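Side-chain contacts in tail fiber protein (Acinetobacter phage AM24, PDB 5W5P), which probably recognises, and may cleave, the capsular polysaccharide of its Acinetobacter baumannii host as a trimeric phage tailspike: residues Arg100-Asn103 and Cys109-Gly112; Gly71-Asp76 and Thr88-Ile93; Gly60-Thr65 and Asp84-Ile89. All coordinates share one frame; numbering follows the deposited sequence.

Interaction 1 (Arg100-Asn103 and Cys109-Gly112); sequences RKWN and CWFG
R100 sends its chain toward W110 with CG anti to its own backbone N (chi1 178°), and a bend at the third torsion then lays the guanidinium flat along the indole. Across the contact, W110 holds CG beside its backbone N, and its ring lies over the arginine's end. Three measurements establish the stack. The guanidinium and indole planes differ by only 5°; R100 CZ stands 3.5 Å from the centroid of the five-membered ring of W110, a cation-pi position over the face; and R100 CD lies 3.6 Å from the centroid of the six-membered ring, a CH-pi contact. Arginine methylene and cation thus share one indole face, the closest atoms being R100 CZ and W110 CG at 3.4 Å. Although R100 NH1 and W110 NE1 approach to 3.5 Å, both are donors and no hydrogen bond joins them. The N-H groups of R100 are instead spent on backbone carbonyls: NH2 donates to G87 O and G69 O, and NH1 to G70 O, which should fix the rotation of the group beneath the ring. The far rim of W110 makes a second, T-shaped contact. Its edge points at the face of W102, with planes 64° apart and W110 CZ3 3.7 Å from W102 CD2; W110 CH2 also reaches W102 CB at 3.7 Å. W102 and W110 belong to the loop that follows strand 97-100 of the N-terminal antiparallel sheet and leads to helix 122-132. R100 is the last residue of that strand and packs on F73 of strand 71-75, W102 also touches N140 of a second subunit, and F111, next to W110, rests on helix 122-132 through Q124, K127, A128 and V131.

Interaction 2 (Gly71-Asp76 and Thr88-Ile93); sequences GLFYAD and TILVGI
T88 OG1 accepts a hydrogen bond from N85 ND2, the acceptor lying in the plane of the asparagine amide; T88 points its CB away from the 71-76 strand, and the bond to N85 satisfies its hydroxyl there. T88 O passes beside the phenyl ring of the other partner, 4.3 Å from F73 CE2 and near the ring plane, while its C=O is directed at the backbone N of R100. That spacing from the ring is contact at most. The likely hydrogen-bond partner of T88 O is this backbone N of R100. The apolar part of the contact is made by L90, whose CD1 methyl approaches F73 CE2 at 3.7 Å and F73 CZ at 3.8 Å, meeting the end of the ring obliquely. Both side chains place CG anti to the carbonyl carbon (chi1 -70° in F73), so that the phenyl and the leucine branch reach toward each other. The strand order explains why no backbone bond joins the two segments. In the four-stranded antiparallel sheet, strand 97-100 lies between strands 71-75 and 89-91, so F73 and L90 meet across an intervening strand; the nearest CA atoms, those of F73 and T88, are 8.3 Å apart. F73 also packs on R100 of that middle strand and on V59 of strand 56-59. Helix 42-46 lies against the pair: its L45 touches both F73 and L90, while F42 and R46 add further contacts to L90.

Interaction 3 (Gly60-Thr65 and Asp84-Ile89); sequences GQRSNT and DNDGTI
Two overlapping Asx turns shape the loop that presents D86 to R62. D84 OD1 accepts from D86 N at 2.7 Å; N85 OD1 then collects three backbone N-H groups, those of G87, T88 and I89, the straightest being I89 N at 2.8 Å (171°). With its backbone folded in this way, D86 offers two oxygens to R62. The guanidinium comes end-on: R62 NH2 donates to D86 OD2 at 2.8 Å, almost straight at 170°, while R62 NH1 donates to the backbone D86 O at 2.8 Å, a distinctly bent bond. A further bond from NH1 to OD2 is weak. Both D86 O and OD2 lie in the guanidinium plane, but the carboxylate stands nearly perpendicular to it (80°), so OD2 is met from above its own plane and the grip is not the flat bidentate form. Beyond the pair, R62 NH1 also donates to W110 O, D86 OD1 forms a salt bridge with R46, and F42 packs against both side chains. Shared between two arginines, the D86 carboxylate is probably kept ionised, and the positive charge of R62 is probably shared among that carboxylate and the backbone carbonyls of D86 and W110.

From the N terminus, the loop after strand 56-59 supplies 60-65, strand 71-75 follows, and the chain then returns through 84-93 before strand 97-100. Interaction 3 closes the longer excursion, from 60-65 to 84-89, and interaction 2 crosses it, starting inside that span and ending beyond it at 88-93; T88 and I89 belong to both. Interaction 1 comes afterwards in series, closing a short loop between 100-103 and 109-112. The three centres lie only 8 to 10 Å apart. R100 and R62 link interaction 1 to the other two, the R100 N to T88 O bond being only probable. Helix 42-46 joins interactions 2 and 3 through F42, which touches R62, D86 and L90.

Interaction 1 (Arg100-Asn103 and Cys109-Gly112)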
ATOM      1  N   ARG A 100      24.012  39.061   9.157  1.00 47.01           N
ATOM      2  CA  ARG A 100      24.454  38.003   8.261  1.00 45.77           C
ATOM      3  C   ARG A 100      23.558  37.941   7.033  1.00 44.83           C
ATOM      4  O   ARG A 100      22.333  38.064   7.129  1.00 48.94           O
ATOM      5  CB  ARG A 100      24.447  36.656   8.993  1.00 39.41           C
ATOM      6  CG  ARG A 100      24.855  35.465   8.152  1.00 44.59           C
ATOM      7  CD  ARG A 100      24.613  34.155   8.902  1.00 44.95           C
ATOM      8  NE  ARG A 100      25.356  34.084  10.158  1.00 39.07           N
ATOM      9  CZ  ARG A 100      26.599  33.625  10.262  1.00 39.00           C
ATOM     10  NH1 ARG A 100      27.238  33.199   9.183  1.00 39.00           N
ATOM     11  NH2 ARG A 100      27.201  33.587  11.441  1.00 39.15           N
ATOM     12  N   LYS A 101      24.181  37.767   5.872  1.00 42.19           N
ATOM     13  CA  LYS A 101      23.459  37.557   4.623  1.00 40.42           C
ATOM     14  C   LYS A 101      23.150  36.071   4.511  1.00 43.08           C
ATOM     15  O   LYS A 101      24.063  35.251   4.380  1.00 43.62           O
ATOM     16  CB  LYS A 101      24.283  38.034   3.430  1.00 46.49           C
ATOM     17  CG  LYS A 101      24.736  39.491   3.505  1.00 50.52           C
ATOM     18  CD  LYS A 101      23.918  40.370   2.573  1.00 54.28           C
ATOM     19  CE  LYS A 101      24.769  41.468   1.956  1.00 54.79           C
ATOM     20  NZ  LYS A 101      23.995  42.249   0.956  1.00 54.66           N
ATOM     21  N   TRP A 102      21.865  35.721   4.574  1.00 41.25           N
ATOM     22  CA  TRP A 102      21.446  34.333   4.432  1.00 43.00           C
ATOM     23  C   TRP A 102      19.992  34.297   3.984  1.00 46.21           C
ATOM     24  O   TRP A 102      19.155  35.032   4.519  1.00 44.87           O
ATOM     25  CB  TRP A 102      21.630  33.559   5.746  1.00 45.99           C
ATOM     26  CG  TRP A 102      20.775  34.036   6.891  1.00 48.66           C
ATOM     27  CD1 TRP A 102      20.951  35.171   7.627  1.00 50.62           C
ATOM     28  CD2 TRP A 102      19.622  33.384   7.436  1.00 48.69           C
ATOM     29  NE1 TRP A 102      19.977  35.268   8.592  1.00 44.51           N
ATOM     30  CE2 TRP A 102      19.149  34.184   8.495  1.00 44.83           C
ATOM     31  CE3 TRP A 102      18.943  32.202   7.131  1.00 53.84           C
ATOM     32  CZ2 TRP A 102      18.031  33.841   9.250  1.00 44.12           C
ATOM     33  CZ3 TRP A 102      17.829  31.866   7.880  1.00 54.12           C
ATOM     34  CH2 TRP A 102      17.386  32.683   8.928  1.00 48.68           C
ATOM     35  N   ASN A 103      19.699  33.450   2.997  1.00 47.67           N
ATOM     36  CA  ASN A 103      18.339  33.254   2.513  1.00 49.34           C
ATOM     37  C   ASN A 103      17.934  31.788   2.552  1.00 52.95           C
ATOM     38  O   ASN A 103      16.903  31.418   1.974  1.00 50.89           O
ATOM     39  CB  ASN A 103      18.182  33.806   1.093  1.00 49.38           C
ATOM     40  CG  ASN A 103      19.228  33.271   0.136  1.00 52.92           C
ATOM     41  OD1 ASN A 103      19.795  32.199   0.346  1.00 44.94           O
ATOM     42  ND2 ASN A 103      19.488  34.019  -0.929  1.00 56.37           N
ATOM     43  N   CYS A 109      25.753  26.418  13.932  1.00 40.56           N
ATOM     44  CA  CYS A 109      27.148  26.801  14.091  1.00 45.52           C
ATOM     45  C   CYS A 109      27.337  28.307  14.048  1.00 47.02           C
ATOM     46  O   CYS A 109      28.329  28.805  14.590  1.00 50.76           O
ATOM     47  CB  CYS A 109      28.015  26.148  13.015  1.00 45.32           C
ATOM     48  SG  CYS A 109      28.458  24.425  13.363  1.00 48.49           S
ATOM     49  N   TRP A 110      26.415  29.037  13.415  1.00 44.74           N
ATOM     50  CA  TRP A 110      26.467  30.493  13.449  1.00 45.58           C
ATOM     51  C   TRP A 110      26.499  31.013  14.881  1.00 47.69           C
ATOM     52  O   TRP A 110      27.171  32.013  15.173  1.00 48.63           O
ATOM     53  CB  TRP A 110      25.265  31.069  12.704  1.00 43.74           C
ATOM     54  CG  TRP A 110      25.230  30.713  11.260  1.00 41.13           C
ATOM     55  CD1 TRP A 110      26.250  30.198  10.516  1.00 40.49           C
ATOM     56  CD2 TRP A 110      24.116  30.861  10.374  1.00 43.46           C
ATOM     57  NE1 TRP A 110      25.839  30.011   9.215  1.00 45.53           N
ATOM     58  CE2 TRP A 110      24.531  30.408   9.105  1.00 45.50           C
ATOM     59  CE3 TRP A 110      22.808  31.329  10.530  1.00 42.21           C
ATOM     60  CZ2 TRP A 110      23.685  30.408   8.002  1.00 46.66           C
ATOM     61  CZ3 TRP A 110      21.968  31.329   9.433  1.00 41.09           C
ATOM     62  CH2 TRP A 110      22.409  30.872   8.185  1.00 43.40           C
ATOM     63  N   PHE A 111      25.786  30.344  15.788  1.00 45.76           N
ATOM     64  CA  PHE A 111      25.655  30.772  17.172  1.00 40.72           C
ATOM     65  C   PHE A 111      26.614  30.061  18.114  1.00 41.31           C
ATOM     66  O   PHE A 111      26.567  30.307  19.324  1.00 49.27           O
ATOM     67  CB  PHE A 111      24.218  30.563  17.657  1.00 41.69           C
ATOM     68  CG  PHE A 111      23.192  31.274  16.831  1.00 41.69           C
ATOM     69  CD1 PHE A 111      22.584  30.643  15.758  1.00 40.31           C
ATOM     70  CD2 PHE A 111      22.836  32.579  17.127  1.00 40.87           C
ATOM     71  CE1 PHE A 111      21.638  31.298  14.995  1.00 40.31           C
ATOM     72  CE2 PHE A 111      21.893  33.242  16.368  1.00 42.34           C
ATOM     73  CZ  PHE A 111      21.292  32.600  15.301  1.00 43.88           C
ATOM     74  N   GLY A 112      27.466  29.184  17.602  1.00 41.31           N
ATOM     75  CA  GLY A 112      28.474  28.539  18.414  1.00 43.43           C
ATOM     76  C   GLY A 112      28.190  27.113  18.829  1.00 47.42           C
ATOM     77  O   GLY A 112      28.789  26.648  19.804  1.00 51.65           O
TER

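Interaction 2 (Gly71-Asp76 and Thr88-Ile93)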
ATOM      1  N   GLY A  71      30.804  33.805   7.433  1.00 48.70           N
ATOM      2  CA  GLY A  71      29.853  34.198   6.414  1.00 45.43           C
ATOM      3  C   GLY A  71      29.971  35.680   6.113  1.00 44.25           C
ATOM      4  O   GLY A  71      30.863  36.368   6.606  1.00 43.94           O
ATOM      5  N   LEU A  72      29.038  36.150   5.290  1.00 47.00           N
ATOM      6  CA  LEU A  72      28.986  37.549   4.890  1.00 46.86           C
ATOM      7  C   LEU A  72      28.102  38.340   5.846  1.00 44.52           C
ATOM      8  O   LEU A  72      27.047  37.864   6.273  1.00 45.52           O
ATOM      9  CB  LEU A  72      28.450  37.685   3.462  1.00 46.07           C
ATOM     10  CG  LEU A  72      29.263  37.066   2.323  1.00 45.85           C
ATOM     11  CD1 LEU A  72      28.368  36.822   1.119  1.00 40.49           C
ATOM     12  CD2 LEU A  72      30.444  37.958   1.943  1.00 40.10           C
ATOM     13  N   PHE A  73      28.541  39.554   6.172  1.00 41.55           N
ATOM     14  CA  PHE A  73      27.805  40.464   7.039  1.00 44.71           C
ATOM     15  C   PHE A  73      27.771  41.840   6.387  1.00 49.56           C
ATOM     16  O   PHE A  73      28.796  42.317   5.887  1.00 50.47           O
ATOM     17  CB  PHE A  73      28.447  40.549   8.430  1.00 43.80           C
ATOM     18  CG  PHE A  73      28.294  39.296   9.249  1.00 48.61           C
ATOM     19  CD1 PHE A  73      29.195  38.249   9.119  1.00 45.76           C
ATOM     20  CD2 PHE A  73      27.243  39.164  10.146  1.00 51.36           C
ATOM     21  CE1 PHE A  73      29.051  37.095   9.870  1.00 39.75           C
ATOM     22  CE2 PHE A  73      27.096  38.011  10.898  1.00 48.05           C
ATOM     23  CZ  PHE A  73      28.001  36.977  10.759  1.00 42.05           C
ATOM     24  N   TYR A  74      26.603  42.474   6.385  1.00 48.40           N
ATOM     25  CA  TYR A  74      26.456  43.816   5.841  1.00 49.17           C
ATOM     26  C   TYR A  74      26.095  44.790   6.953  1.00 49.63           C
ATOM     27  O   TYR A  74      25.350  44.449   7.877  1.00 51.83           O
ATOM     28  CB  TYR A  74      25.407  43.865   4.721  1.00 49.53           C
ATOM     29  CG  TYR A  74      23.968  43.860   5.178  1.00 54.87           C
ATOM     30  CD1 TYR A  74      23.326  42.664   5.498  1.00 62.61           C
ATOM     31  CD2 TYR A  74      23.241  45.042   5.267  1.00 52.65           C
ATOM     32  CE1 TYR A  74      22.003  42.643   5.908  1.00 63.68           C
ATOM     33  CE2 TYR A  74      21.921  45.036   5.676  1.00 57.58           C
ATOM     34  CZ  TYR A  74      21.304  43.832   5.995  1.00 63.86           C
ATOM     35  OH  TYR A  74      19.986  43.819   6.402  1.00 65.07           O
ATOM     36  N   ALA A  75      26.643  45.998   6.864  1.00 51.66           N
ATOM     37  CA  ALA A  75      26.411  47.035   7.868  1.00 53.06           C
ATOM     38  C   ALA A  75      25.064  47.686   7.584  1.00 53.38           C
ATOM     39  O   ALA A  75      24.927  48.483   6.656  1.00 53.00           O
ATOM     40  CB  ALA A  75      27.540  48.059   7.859  1.00 51.00           C
ATOM     41  N   ASP A  76      24.060  47.335   8.385  1.00 54.33           N
ATOM     42  CA  ASP A  76      22.718  47.899   8.255  1.00 57.30           C
ATOM     43  C   ASP A  76      22.712  49.271   8.918  1.00 57.27           C
ATOM     44  O   ASP A  76      22.499  49.403  10.127  1.00 50.72           O
ATOM     45  CB  ASP A  76      21.684  46.967   8.874  1.00 57.19           C
ATOM     46  CG  ASP A  76      20.267  47.338   8.500  1.00 59.13           C
ATOM     47  OD1 ASP A  76      20.083  48.324   7.757  1.00 60.20           O
ATOM     48  OD2 ASP A  76      19.334  46.645   8.953  1.00 61.28           O
ATOM     49  N   THR A  88      23.531  36.063  13.991  1.00 40.26           N
ATOM     50  CA  THR A  88      23.081  36.723  12.775  1.00 43.34           C
ATOM     51  C   THR A  88      23.037  38.235  12.889  1.00 43.30           C
ATOM     52  O   THR A  88      23.054  38.912  11.857  1.00 45.65           O
ATOM     53  CB  THR A  88      21.685  36.222  12.364  1.00 44.48           C
ATOM     54  OG1 THR A  88      20.747  36.484  13.417  1.00 46.67           O
ATOM     55  CG2 THR A  88      21.718  34.722  12.074  1.00 43.29           C
ATOM     56  N   ILE A  89      22.976  38.781  14.099  1.00 45.22           N
ATOM     57  CA  ILE A  89      23.081  40.213  14.338  1.00 47.66           C
ATOM     58  C   ILE A  89      24.243  40.411  15.298  1.00 50.25           C
ATOM     59  O   ILE A  89      24.150  40.046  16.479  1.00 53.94           O
ATOM     60  CB  ILE A  89      21.786  40.809  14.908  1.00 48.94           C
ATOM     61  CG1 ILE A  89      20.570  40.306  14.129  1.00 48.80           C
ATOM     62  CG2 ILE A  89      21.835  42.329  14.864  1.00 46.21           C
ATOM     63  CD1 ILE A  89      19.274  40.950  14.553  1.00 48.02           C
ATOM     64  N   LEU A  90      25.343  40.967  14.796  1.00 47.62           N
ATOM     65  CA  LEU A  90      26.520  41.273  15.600  1.00 46.03           C
ATOM     66  C   LEU A  90      26.677  42.787  15.659  1.00 48.28           C
ATOM     67  O   LEU A  90      26.750  43.447  14.616  1.00 51.25           O
ATOM     68  CB  LEU A  90      27.776  40.616  15.023  1.00 42.17           C
ATOM     69  CG  LEU A  90      27.694  39.116  14.703  1.00 42.48           C
ATOM     70  CD1 LEU A  90      28.970  38.604  14.046  1.00 41.01           C
ATOM     71  CD2 LEU A  90      27.389  38.317  15.956  1.00 42.48           C
ATOM     72  N   VAL A  91      26.722  43.331  16.871  1.00 47.90           N
ATOM     73  CA  VAL A  91      26.811  44.770  17.087  1.00 50.85           C
ATOM     74  C   VAL A  91      28.259  45.128  17.393  1.00 53.89           C
ATOM     75  O   VAL A  91      28.869  44.561  18.308  1.00 54.27           O
ATOM     76  CB  VAL A  91      25.877  45.217  18.223  1.00 51.37           C
ATOM     77  CG1 VAL A  91      26.042  46.697  18.492  1.00 48.95           C
ATOM     78  CG2 VAL A  91      24.433  44.884  17.879  1.00 46.98           C
ATOM     79  N   GLY A  92      28.814  46.064  16.619  1.00 58.10           N
ATOM     80  CA  GLY A  92      30.181  46.496  16.827  1.00 57.81           C
ATOM     81  C   GLY A  92      30.317  47.532  17.934  1.00 59.27           C
ATOM     82  O   GLY A  92      29.342  48.110  18.416  1.00 61.13           O
ATOM     83  N   ILE A  93      31.567  47.763  18.341  1.00 61.34           N
ATOM     84  CA  ILE A  93      31.842  48.740  19.393  1.00 64.04           C
ATOM     85  C   ILE A  93      31.395  50.134  18.968  1.00 59.26           C
ATOM     86  O   ILE A  93      30.944  50.932  19.801  1.00 58.95           O
ATOM     87  CB  ILE A  93      33.339  48.703  19.769  1.00 68.80           C
ATOM     88  CG1 ILE A  93      33.672  47.376  20.456  1.00 72.25           C
ATOM     89  CG2 ILE A  93      33.707  49.864  20.676  1.00 67.91           C
ATOM     90  CD1 ILE A  93      35.088  46.901  20.218  1.00 74.22           C
TER

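Interaction 3 (Gly60-Thr65 and Asp84-Ile89)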
ATOM      1  N   GLY A  60      35.679  35.229   8.772  1.00 48.59           N
ATOM      2  CA  GLY A  60      36.163  33.891   8.468  1.00 44.02           C
ATOM      3  C   GLY A  60      35.562  32.812   9.352  1.00 41.79           C
ATOM      4  O   GLY A  60      35.228  31.727   8.876  1.00 41.76           O
ATOM      5  N   GLN A  61      35.440  33.086  10.646  1.00 41.93           N
ATOM      6  CA  GLN A  61      34.981  32.101  11.621  1.00 46.42           C
ATOM      7  C   GLN A  61      34.545  32.846  12.881  1.00 48.62           C
ATOM      8  O   GLN A  61      34.554  34.081  12.927  1.00 48.30           O
ATOM      9  CB  GLN A  61      36.071  31.059  11.909  1.00 43.08           C
ATOM     10  CG  GLN A  61      37.395  31.643  12.383  1.00 46.29           C
ATOM     11  CD  GLN A  61      38.568  30.708  12.149  1.00 50.79           C
ATOM     12  OE1 GLN A  61      38.745  30.172  11.054  1.00 54.39           O
ATOM     13  NE2 GLN A  61      39.372  30.499  13.186  1.00 51.42           N
ATOM     14  N   ARG A  62      34.151  32.091  13.910  1.00 50.24           N
ATOM     15  CA  ARG A  62      33.621  32.706  15.123  1.00 49.16           C
ATOM     16  C   ARG A  62      34.739  33.179  16.039  1.00 46.97           C
ATOM     17  O   ARG A  62      34.739  34.331  16.483  1.00 52.28           O
ATOM     18  CB  ARG A  62      32.707  31.726  15.862  1.00 51.38           C
ATOM     19  CG  ARG A  62      31.263  31.736  15.394  1.00 50.73           C
ATOM     20  CD  ARG A  62      30.391  30.811  16.239  1.00 46.51           C
ATOM     21  NE  ARG A  62      30.466  31.135  17.664  1.00 47.70           N
ATOM     22  CZ  ARG A  62      29.625  31.952  18.291  1.00 50.48           C
ATOM     23  NH1 ARG A  62      28.635  32.529  17.621  1.00 48.82           N
ATOM     24  NH2 ARG A  62      29.770  32.189  19.587  1.00 43.20           N
ATOM     25  N   SER A  63      35.689  32.297  16.333  1.00 44.67           N
ATOM     26  CA  SER A  63      36.877  32.630  17.102  1.00 46.61           C
ATOM     27  C   SER A  63      38.067  31.882  16.514  1.00 50.56           C
ATOM     28  O   SER A  63      37.939  31.106  15.563  1.00 54.30           O
ATOM     29  CB  SER A  63      36.704  32.281  18.581  1.00 47.02           C
ATOM     30  OG  SER A  63      36.616  30.876  18.762  1.00 56.17           O
ATOM     31  N   ASN A  64      39.243  32.122  17.096  1.00 53.18           N
ATOM     32  CA  ASN A  64      40.449  31.428  16.648  1.00 56.58           C
ATOM     33  C   ASN A  64      40.392  29.929  16.919  1.00 59.71           C
ATOM     34  O   ASN A  64      41.124  29.163  16.273  1.00 63.40           O
ATOM     35  CB  ASN A  64      41.705  32.004  17.302  1.00 56.60           C
ATOM     36  CG  ASN A  64      41.955  33.456  16.937  1.00 55.22           C
ATOM     37  OD1 ASN A  64      42.060  33.806  15.754  1.00 55.77           O
ATOM     38  ND2 ASN A  64      42.067  34.302  17.942  1.00 52.24           N
ATOM     39  N   THR A  65      39.568  29.497  17.884  1.00 56.31           N
ATOM     40  CA  THR A  65      39.391  28.081  18.167  1.00 54.91           C
ATOM     41  C   THR A  65      38.156  27.488  17.507  1.00 52.12           C
ATOM     42  O   THR A  65      38.133  26.279  17.265  1.00 50.87           O
ATOM     43  CB  THR A  65      39.305  27.842  19.677  1.00 51.18           C
ATOM     44  OG1 THR A  65      38.546  28.890  20.276  1.00 64.07           O
ATOM     45  CG2 THR A  65      40.696  27.824  20.310  1.00 53.39           C
ATOM     46  N   ASP A  84      22.636  42.375  19.899  1.00 55.16           N
ATOM     47  CA  ASP A  84      23.544  41.328  19.452  1.00 55.37           C
ATOM     48  C   ASP A  84      23.001  39.961  19.862  1.00 56.70           C
ATOM     49  O   ASP A  84      22.662  39.746  21.030  1.00 56.06           O
ATOM     50  CB  ASP A  84      24.933  41.562  20.053  1.00 55.10           C
ATOM     51  CG  ASP A  84      26.017  40.735  19.383  1.00 56.01           C
ATOM     52  OD1 ASP A  84      25.915  39.489  19.392  1.00 57.78           O
ATOM     53  OD2 ASP A  84      26.982  41.333  18.862  1.00 55.47           O
ATOM     54  N   ASN A  85      22.909  39.038  18.901  1.00 55.80           N
ATOM     55  CA  ASN A  85      22.471  37.677  19.190  1.00 54.26           C
ATOM     56  C   ASN A  85      23.581  36.647  19.020  1.00 54.53           C
ATOM     57  O   ASN A  85      23.318  35.449  19.163  1.00 54.32           O
ATOM     58  CB  ASN A  85      21.256  37.297  18.323  1.00 51.60           C
ATOM     59  CG  ASN A  85      21.579  37.200  16.838  1.00 49.72           C
ATOM     60  OD1 ASN A  85      22.726  37.314  16.418  1.00 55.07           O
ATOM     61  ND2 ASN A  85      20.546  36.999  16.034  1.00 46.26           N
ATOM     62  N   ASP A  86      24.805  37.084  18.713  1.00 54.97           N
ATOM     63  CA  ASP A  86      25.970  36.201  18.611  1.00 50.30           C
ATOM     64  C   ASP A  86      25.800  35.153  17.510  1.00 48.69           C
ATOM     65  O   ASP A  86      26.287  34.025  17.623  1.00 47.70           O
ATOM     66  CB  ASP A  86      26.278  35.535  19.956  1.00 47.53           C
ATOM     67  CG  ASP A  86      27.743  35.165  20.102  1.00 46.89           C
ATOM     68  OD1 ASP A  86      28.601  35.972  19.689  1.00 49.25           O
ATOM     69  OD2 ASP A  86      28.038  34.076  20.632  1.00 45.84           O
ATOM     70  N   GLY A  87      25.118  35.525  16.428  1.00 40.94           N
ATOM     71  CA  GLY A  87      24.959  34.605  15.320  1.00 40.26           C
ATOM     72  C   GLY A  87      24.580  35.238  13.997  1.00 45.43           C
ATOM     73  O   GLY A  87      25.214  34.967  12.974  1.00 48.17           O
ATOM     74  N   THR A  88      23.531  36.063  13.991  1.00 40.26           N
ATOM     75  CA  THR A  88      23.081  36.723  12.775  1.00 43.34           C
ATOM     76  C   THR A  88      23.037  38.235  12.889  1.00 43.30           C
ATOM     77  O   THR A  88      23.054  38.912  11.857  1.00 45.65           O
ATOM     78  CB  THR A  88      21.685  36.222  12.364  1.00 44.48           C
ATOM     79  OG1 THR A  88      20.747  36.484  13.417  1.00 46.67           O
ATOM     80  CG2 THR A  88      21.718  34.722  12.074  1.00 43.29           C
ATOM     81  N   ILE A  89      22.976  38.781  14.099  1.00 45.22           N
ATOM     82  CA  ILE A  89      23.081  40.213  14.338  1.00 47.66           C
ATOM     83  C   ILE A  89      24.243  40.411  15.298  1.00 50.25           C
ATOM     84  O   ILE A  89      24.150  40.046  16.479  1.00 53.94           O
ATOM     85  CB  ILE A  89      21.786  40.809  14.908  1.00 48.94           C
ATOM     86  CG1 ILE A  89      20.570  40.306  14.129  1.00 48.80           C
ATOM     87  CG2 ILE A  89      21.835  42.329  14.864  1.00 46.21           C
ATOM     88  CD1 ILE A  89      19.274  40.950  14.553  1.00 48.02           C
TER